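PDB 1JZT: hypothetical 27.5 kDa protein in SPX19-GCR2 intergenic region from Saccharomyces cerevisiae, which catalyses the epimerization of the R and S forms of NAD(P)HX, a hydrated, damaged form of NAD(P)H, so that both epimers can be repaired. Local coordinates for residues V63-G68 / D73-A78; P147-P152 / V174-D179; K182-Q187 / S205-E210. All blocks are in the same frame, centred on the assembly; numbering follows the deposited sequence.

In the fold
The three contacts follow one another along the chain and step outward from the core of a Rossmann-like sheet. Contact 1, about 7 Å from the centre of the chain, packs strand 60-65 on helix 69-83, whose first residues, Asn69 to Asp73, form part of the predicted NADPHX site. Contact 2 lies about 15 Å from it between centres and joins two loops at the predicted substrate and potassium sites; its Thr176 has its side chain about 5 Å from that of Asn70, a predicted potassium ligand. Contact 3, about 22 Å from contact 1 between centres, is more peripheral. It touches contact 2: Trp178 CE3 lies 3.7 Å from Pro184 CD, and Trp178 also reaches His207.

Contact 1: V63-G68 / D73-A78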
# COMPACT_ATOMS: atom_id res chain seq x y z
N VAL A 63 -1.16 7.41 6.98
CA VAL A 63 -1.22 5.99 6.63
C VAL A 63 -2.37 5.27 7.34
O VAL A 63 -2.39 5.20 8.57
CB VAL A 63 0.10 5.28 7.01
CG1 VAL A 63 0.05 3.81 6.61
CG2 VAL A 63 1.28 5.98 6.33
N ILE A 64 -3.31 4.74 6.56
CA ILE A 64 -4.45 4.02 7.14
C ILE A 64 -4.22 2.52 6.95
O ILE A 64 -4.23 2.02 5.82
CB ILE A 64 -5.78 4.45 6.47
CG1 ILE A 64 -5.88 5.98 6.47
CG2 ILE A 64 -6.96 3.84 7.22
CD1 ILE A 64 -7.15 6.53 5.81
N ALA A 65 -4.03 1.82 8.06
CA ALA A 65 -3.76 0.39 8.02
C ALA A 65 -4.95 -0.52 8.31
O ALA A 65 -5.63 -0.36 9.33
CB ALA A 65 -2.62 0.07 8.99
N GLY A 66 -5.19 -1.47 7.41
CA GLY A 66 -6.29 -2.41 7.56
C GLY A 66 -5.92 -3.49 8.58
O GLY A 66 -4.79 -3.51 9.07
N PRO A 67 -6.84 -4.41 8.89
CA PRO A 67 -6.60 -5.48 9.86
C PRO A 67 -5.83 -6.70 9.36
O PRO A 67 -5.59 -7.64 10.12
CB PRO A 67 -8.01 -5.84 10.31
CG PRO A 67 -8.76 -5.76 9.01
CD PRO A 67 -8.21 -4.50 8.34
N GLY A 68 -5.43 -6.70 8.09
CA GLY A 68 -4.71 -7.84 7.57
C GLY A 68 -3.35 -7.52 6.98
O GLY A 68 -2.69 -6.55 7.38
N ASP A 73 1.76 -4.17 5.56
CA ASP A 73 2.65 -3.53 4.61
C ASP A 73 2.69 -2.03 4.92
O ASP A 73 3.73 -1.39 4.80
CB ASP A 73 2.16 -3.74 3.16
CG ASP A 73 2.32 -5.18 2.67
OD1 ASP A 73 2.99 -5.98 3.35
OD2 ASP A 73 1.78 -5.50 1.60
N GLY A 74 1.54 -1.49 5.32
CA GLY A 74 1.48 -0.08 5.65
C GLY A 74 2.28 0.28 6.89
O GLY A 74 2.89 1.35 6.95
N LEU A 75 2.27 -0.60 7.88
CA LEU A 75 3.01 -0.36 9.12
C LEU A 75 4.51 -0.27 8.82
O LEU A 75 5.22 0.54 9.42
CB LEU A 75 2.74 -1.48 10.14
CG LEU A 75 1.27 -1.66 10.56
CD1 LEU A 75 1.14 -2.77 11.61
CD2 LEU A 75 0.74 -0.35 11.09
N VAL A 76 4.98 -1.12 7.91
CA VAL A 76 6.39 -1.12 7.50
C VAL A 76 6.67 0.19 6.75
O VAL A 76 7.66 0.88 7.02
CB VAL A 76 6.69 -2.30 6.56
CG1 VAL A 76 8.08 -2.14 5.94
CG2 VAL A 76 6.61 -3.61 7.33
N CYS A 77 5.80 0.52 5.80
CA CYS A 77 5.93 1.73 5.00
C CYS A 77 6.10 2.97 5.88
O CYS A 77 6.95 3.81 5.62
CB CYS A 77 4.68 1.89 4.13
SG CYS A 77 4.57 3.48 3.27
N ALA A 78 5.27 3.07 6.91
CA ALA A 78 5.31 4.20 7.82
C ALA A 78 6.68 4.38 8.48
O ALA A 78 7.14 5.51 8.65
CB ALA A 78 4.23 4.04 8.88
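The first beta-alpha-beta unit of the Rossmann-like sheet supplies this contact, in which Val63 and Ala65 of strand 60-65 rest on Gly74, Leu75 and Ala78 of helix 69-83. Strand and helix axes approach to 8.1 Å and run roughly antiparallel, at 151°. Gly74 is the point of closest backbone approach, its CA 5.8 Å from that of Ala65. With no side chain here, the helix leaves its surface open to Val63, and Val63 CG1 settles 3.8 Å from Gly74 O. That carbonyl is already engaged within the helix by Ala78 N. The two methyls of Val63 divide the work: CG1, anti to the backbone N (chi1 -179°), goes to the glycine, while CG2 faces Ala78 CB at 4.4 Å. Leu75 sets out from the helix away from the strand, yet its CD2 methyl swings back to lie 4.0 Å from Ala65 CB. Val90 of strand 88-91 touches Val63, Leu75 and Ala78, and Leu105 and Leu109 of helix 100-111 add to the apolar cover of Leu75. Beyond Ala65 the chain passes through Gly66 to Gly68, the N-cap of the helix that carries Asp73 of the predicted NADPHX site. A glycine and alanines at a close strand-helix interface, with a glycine-containing turn between strand and helix, are in keeping with the beta-alpha-beta nucleotide-binding unit of Rossmann-like folds.

Contact 2: P147-P152 / V174-D179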
# COMPACT_ATOMS: atom_id res chain seq x y z
N PRO A 147 -16.07 -8.29 -1.21
CA PRO A 147 -17.24 -7.52 -0.80
C PRO A 147 -18.32 -8.42 -0.18
O PRO A 147 -18.31 -9.64 -0.37
CB PRO A 147 -17.71 -6.88 -2.10
CG PRO A 147 -17.33 -7.90 -3.13
CD PRO A 147 -15.94 -8.29 -2.68
N PRO A 148 -19.25 -7.82 0.58
CA PRO A 148 -19.32 -6.39 0.85
C PRO A 148 -18.33 -5.96 1.92
O PRO A 148 -17.85 -6.78 2.71
CB PRO A 148 -20.76 -6.20 1.30
CG PRO A 148 -21.00 -7.45 2.07
CD PRO A 148 -20.43 -8.51 1.16
N MSE A 149 -18.03 -4.67 1.96
CA MSE A 149 -17.12 -4.14 2.96
C MSE A 149 -17.90 -3.81 4.21
O MSE A 149 -19.02 -3.30 4.14
CB MSE A 149 -16.42 -2.89 2.45
CG MSE A 149 -15.40 -2.37 3.43
SE MSE A 149 -14.30 -1.03 2.64
CE MSE A 149 -13.42 -2.14 1.33
N ARG A 150 -17.31 -4.09 5.36
CA ARG A 150 -17.96 -3.84 6.63
C ARG A 150 -17.42 -2.60 7.32
O ARG A 150 -16.38 -2.06 6.92
CB ARG A 150 -17.77 -5.06 7.54
CG ARG A 150 -18.10 -6.37 6.85
CD ARG A 150 -18.28 -7.47 7.86
NE ARG A 150 -18.64 -8.75 7.25
CZ ARG A 150 -19.04 -9.81 7.94
NH1 ARG A 150 -19.13 -9.73 9.26
NH2 ARG A 150 -19.33 -10.95 7.32
N GLU A 151 -18.13 -2.12 8.33
CA GLU A 151 -17.69 -0.94 9.07
C GLU A 151 -16.53 -1.39 9.96
O GLU A 151 -16.41 -2.57 10.27
CB GLU A 151 -18.83 -0.39 9.95
CG GLU A 151 -20.01 0.19 9.18
CD GLU A 151 -19.62 1.33 8.25
OE1 GLU A 151 -18.53 1.92 8.44
OE2 GLU A 151 -20.42 1.66 7.35
N PRO A 152 -15.68 -0.44 10.38
CA PRO A 152 -15.76 0.98 10.07
C PRO A 152 -15.08 1.33 8.74
O PRO A 152 -15.01 2.49 8.36
CB PRO A 152 -15.05 1.62 11.25
CG PRO A 152 -13.93 0.65 11.49
CD PRO A 152 -14.60 -0.71 11.36
N VAL A 174 -3.70 -2.79 -4.37
CA VAL A 174 -4.93 -2.54 -5.11
C VAL A 174 -5.73 -1.46 -4.39
O VAL A 174 -5.60 -1.29 -3.18
CB VAL A 174 -5.82 -3.82 -5.23
CG1 VAL A 174 -5.15 -4.85 -6.12
CG2 VAL A 174 -6.09 -4.41 -3.85
N PRO A 175 -6.56 -0.70 -5.13
CA PRO A 175 -7.37 0.35 -4.51
C PRO A 175 -8.42 -0.30 -3.62
O PRO A 175 -9.18 -1.15 -4.08
CB PRO A 175 -8.00 1.07 -5.71
CG PRO A 175 -7.00 0.82 -6.82
CD PRO A 175 -6.64 -0.63 -6.60
N THR A 176 -8.45 0.07 -2.34
CA THR A 176 -9.41 -0.53 -1.42
C THR A 176 -10.85 -0.30 -1.91
O THR A 176 -11.21 0.81 -2.29
CB THR A 176 -9.23 0.05 -0.01
OG1 THR A 176 -7.93 -0.31 0.48
CG2 THR A 176 -10.30 -0.48 0.94
N GLY A 177 -11.65 -1.36 -1.92
CA GLY A 177 -13.03 -1.22 -2.36
C GLY A 177 -13.25 -1.59 -3.82
O GLY A 177 -14.39 -1.75 -4.25
N TRP A 178 -12.17 -1.72 -4.58
CA TRP A 178 -12.27 -2.11 -5.99
C TRP A 178 -12.37 -3.62 -6.08
O TRP A 178 -11.89 -4.34 -5.20
CB TRP A 178 -11.02 -1.67 -6.77
CG TRP A 178 -10.97 -0.21 -7.15
CD1 TRP A 178 -11.57 0.83 -6.51
CD2 TRP A 178 -10.22 0.36 -8.23
NE1 TRP A 178 -11.24 2.02 -7.12
CE2 TRP A 178 -10.41 1.76 -8.18
CE3 TRP A 178 -9.40 -0.18 -9.24
CZ2 TRP A 178 -9.81 2.64 -9.10
CZ3 TRP A 178 -8.80 0.70 -10.16
CH2 TRP A 178 -9.01 2.09 -10.08
N ASP A 179 -13.01 -4.12 -7.14
CA ASP A 179 -13.09 -5.56 -7.32
C ASP A 179 -11.71 -5.91 -7.85
O ASP A 179 -11.32 -5.46 -8.93
CB ASP A 179 -14.17 -5.92 -8.33
CG ASP A 179 -14.35 -7.42 -8.46
OD1 ASP A 179 -13.40 -8.10 -8.88
OD2 ASP A 179 -15.45 -7.92 -8.13
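Met149, present as selenomethionine, reaches across from the loop before helix 153-163 to Thr176 and Gly177 in the loop after strand 169-172. Both loops follow parallel strands of the Rossmann-like sheet and carry predicted site residues: Pro147 and Pro148 for NADPHX, Thr176 for potassium. The nearest CA atoms, those of Met149 and Gly177, are 7.3 Å apart, and a long side chain bridges them. Its first two torsions are extended, which carries the selenium out from the backbone; a bend at the last one (chi3 -66°) then turns the terminal methyl in toward the opposite loop. Met149 CE makes the contact, lying 3.8 Å from Gly177 N. Thr176 meets this methyl with its own, and the two side chains cross at about a right angle. The two branches of Thr176 serve different partners: CG2 is given to the selenomethionine, whereas OG1 is hydrogen-bonded to Asp138 OD1, of another predicted potassium ligand, and to Phe141 N. Those bonds probably hold the rotation of the threonine (OG1 beside the backbone N, chi1 -64°), and so the place of its methyl. Gly177 holds the third position, where a positive phi is expected (96°), of the type II beta turn from Pro175 to Trp178, closed by a 3.1 Å bond from Trp178 N to Pro175 O. Phe141 and Val157 also touch Met149, whose CE approaches Thr176 CG2 to 3.6 Å.

Contact 3: K182-Q187 / S205-E210; sequences KGPISQ and SSHIRE
Face packing of the His207 imidazole on the backbone of Gly183 is one kind of interaction here. The glycine CA sits 3.8 Å from the ring centroid and 16° off the ring normal, a CH-pi contact in which it lies over one face, displaced toward the rim near CD2. The bare CA of Gly183 lets the ring come down on the backbone. His207 CG stands beside its own backbone N, anti to the carbonyl carbon (chi1 -70°), and a chi2 of -96° then lays the ring on the glycine. Apolar contact follows at the base of the histidine, where Pro184 CD lies 3.7 Å from His207 CB and comes to the ring obliquely. The two segments belong to successive strand connections of the Rossmann-like sheet: Lys182 to Pro184 lie between strands 169-172 and 194-198, and Lys182 and Gly183, both opposite Asp179, have the geometry of a classic beta bulge, whereas His207 ends the short 3-10 segment between strands 194-198 and 214-218. Polar proximity is the third kind. His207 NE2 stands 2.9 Å from Lys182 O, but the angle is too poor for a hydrogen bond. Pro184 also touches Trp178, and Asp179 OD1 accepts a hydrogen bond from Lys182 N.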
# COMPACT_ATOMS: atom_id res chain seq x y z
N LYS A 182 -12.37 -7.44 -11.32
CA LYS A 182 -13.30 -6.73 -12.18
C LYS A 182 -13.06 -5.23 -12.24
O LYS A 182 -13.41 -4.58 -13.23
CB LYS A 182 -14.74 -6.97 -11.71
CG LYS A 182 -15.15 -8.43 -11.62
CD LYS A 182 -15.17 -9.10 -12.98
CE LYS A 182 -15.74 -10.50 -12.90
NZ LYS A 182 -17.13 -10.51 -12.37
N GLY A 183 -12.49 -4.67 -11.18
CA GLY A 183 -12.24 -3.24 -11.14
C GLY A 183 -13.23 -2.51 -10.25
O GLY A 183 -14.00 -3.15 -9.53
N PRO A 184 -13.26 -1.17 -10.28
CA PRO A 184 -14.17 -0.38 -9.46
C PRO A 184 -15.64 -0.65 -9.79
O PRO A 184 -16.07 -0.46 -10.93
CB PRO A 184 -13.75 1.05 -9.76
CG PRO A 184 -13.31 0.98 -11.18
CD PRO A 184 -12.52 -0.31 -11.23
N ILE A 185 -16.39 -1.10 -8.80
CA ILE A 185 -17.81 -1.39 -8.98
C ILE A 185 -18.67 -0.55 -8.05
O ILE A 185 -19.55 0.19 -8.51
CB ILE A 185 -18.10 -2.89 -8.70
CG1 ILE A 185 -17.25 -3.78 -9.61
CG2 ILE A 185 -19.59 -3.17 -8.90
CD1 ILE A 185 -17.48 -3.56 -11.10
N SER A 186 -18.42 -0.66 -6.75
CA SER A 186 -19.18 0.10 -5.76
C SER A 186 -18.83 1.58 -5.79
O SER A 186 -17.70 1.96 -6.09
CB SER A 186 -18.91 -0.46 -4.36
OG SER A 186 -17.53 -0.43 -4.05
N GLN A 187 -19.82 2.43 -5.49
CA GLN A 187 -19.63 3.87 -5.49
C GLN A 187 -20.07 4.46 -4.15
O GLN A 187 -21.04 3.99 -3.55
CB GLN A 187 -20.42 4.52 -6.62
CG GLN A 187 -20.11 3.96 -7.99
CD GLN A 187 -18.66 4.17 -8.39
OE1 GLN A 187 -18.19 5.31 -8.46
N SER A 205 -5.98 -3.34 -11.88
CA SER A 205 -5.01 -2.29 -12.22
C SER A 205 -5.18 -1.75 -13.63
O SER A 205 -4.78 -0.62 -13.93
CB SER A 205 -3.57 -2.81 -12.04
OG SER A 205 -3.26 -3.81 -12.99
N SER A 206 -5.78 -2.54 -14.52
CA SER A 206 -5.98 -2.10 -15.90
C SER A 206 -7.12 -1.09 -16.00
O SER A 206 -7.46 -0.64 -17.09
CB SER A 206 -6.29 -3.30 -16.79
OG SER A 206 -7.56 -3.84 -16.46
N HIS A 207 -7.71 -0.74 -14.86
CA HIS A 207 -8.82 0.20 -14.83
C HIS A 207 -8.40 1.61 -14.45
O HIS A 207 -9.22 2.53 -14.44
CB HIS A 207 -9.90 -0.28 -13.86
CG HIS A 207 -10.63 -1.50 -14.33
ND1 HIS A 207 -11.83 -1.43 -14.99
CD2 HIS A 207 -10.31 -2.81 -14.26
CE1 HIS A 207 -12.22 -2.65 -15.31
NE2 HIS A 207 -11.31 -3.51 -14.87
N ILE A 208 -7.12 1.80 -14.13
CA ILE A 208 -6.64 3.12 -13.76
C ILE A 208 -6.46 3.98 -15.01
O ILE A 208 -6.33 3.46 -16.11
CB ILE A 208 -5.29 3.07 -13.01
CG1 ILE A 208 -4.19 2.57 -13.95
CG2 ILE A 208 -5.40 2.17 -11.78
CD1 ILE A 208 -2.80 2.59 -13.34
N ARG A 209 -6.44 5.29 -14.81
CA ARG A 209 -6.24 6.24 -15.89
C ARG A 209 -4.85 6.85 -15.73
O ARG A 209 -4.59 7.54 -14.75
CB ARG A 209 -7.28 7.36 -15.83
CG ARG A 209 -8.71 6.90 -16.05
CD ARG A 209 -9.67 8.07 -15.93
NE ARG A 209 -11.05 7.66 -16.19
CZ ARG A 209 -12.10 8.48 -16.19
NH1 ARG A 209 -11.93 9.77 -15.93
NH2 ARG A 209 -13.31 8.00 -16.44
N GLU A 210 -3.98 6.60 -16.70
CA GLU A 210 -2.62 7.12 -16.67
C GLU A 210 -2.54 8.62 -16.37
O GLU A 210 -1.60 9.08 -15.73
CB GLU A 210 -1.91 6.83 -18.00
CG GLU A 210 -2.72 7.16 -19.24
CD GLU A 210 -3.92 6.24 -19.43
OE1 GLU A 210 -3.71 5.02 -19.59
OE2 GLU A 210 -5.07 6.74 -19.40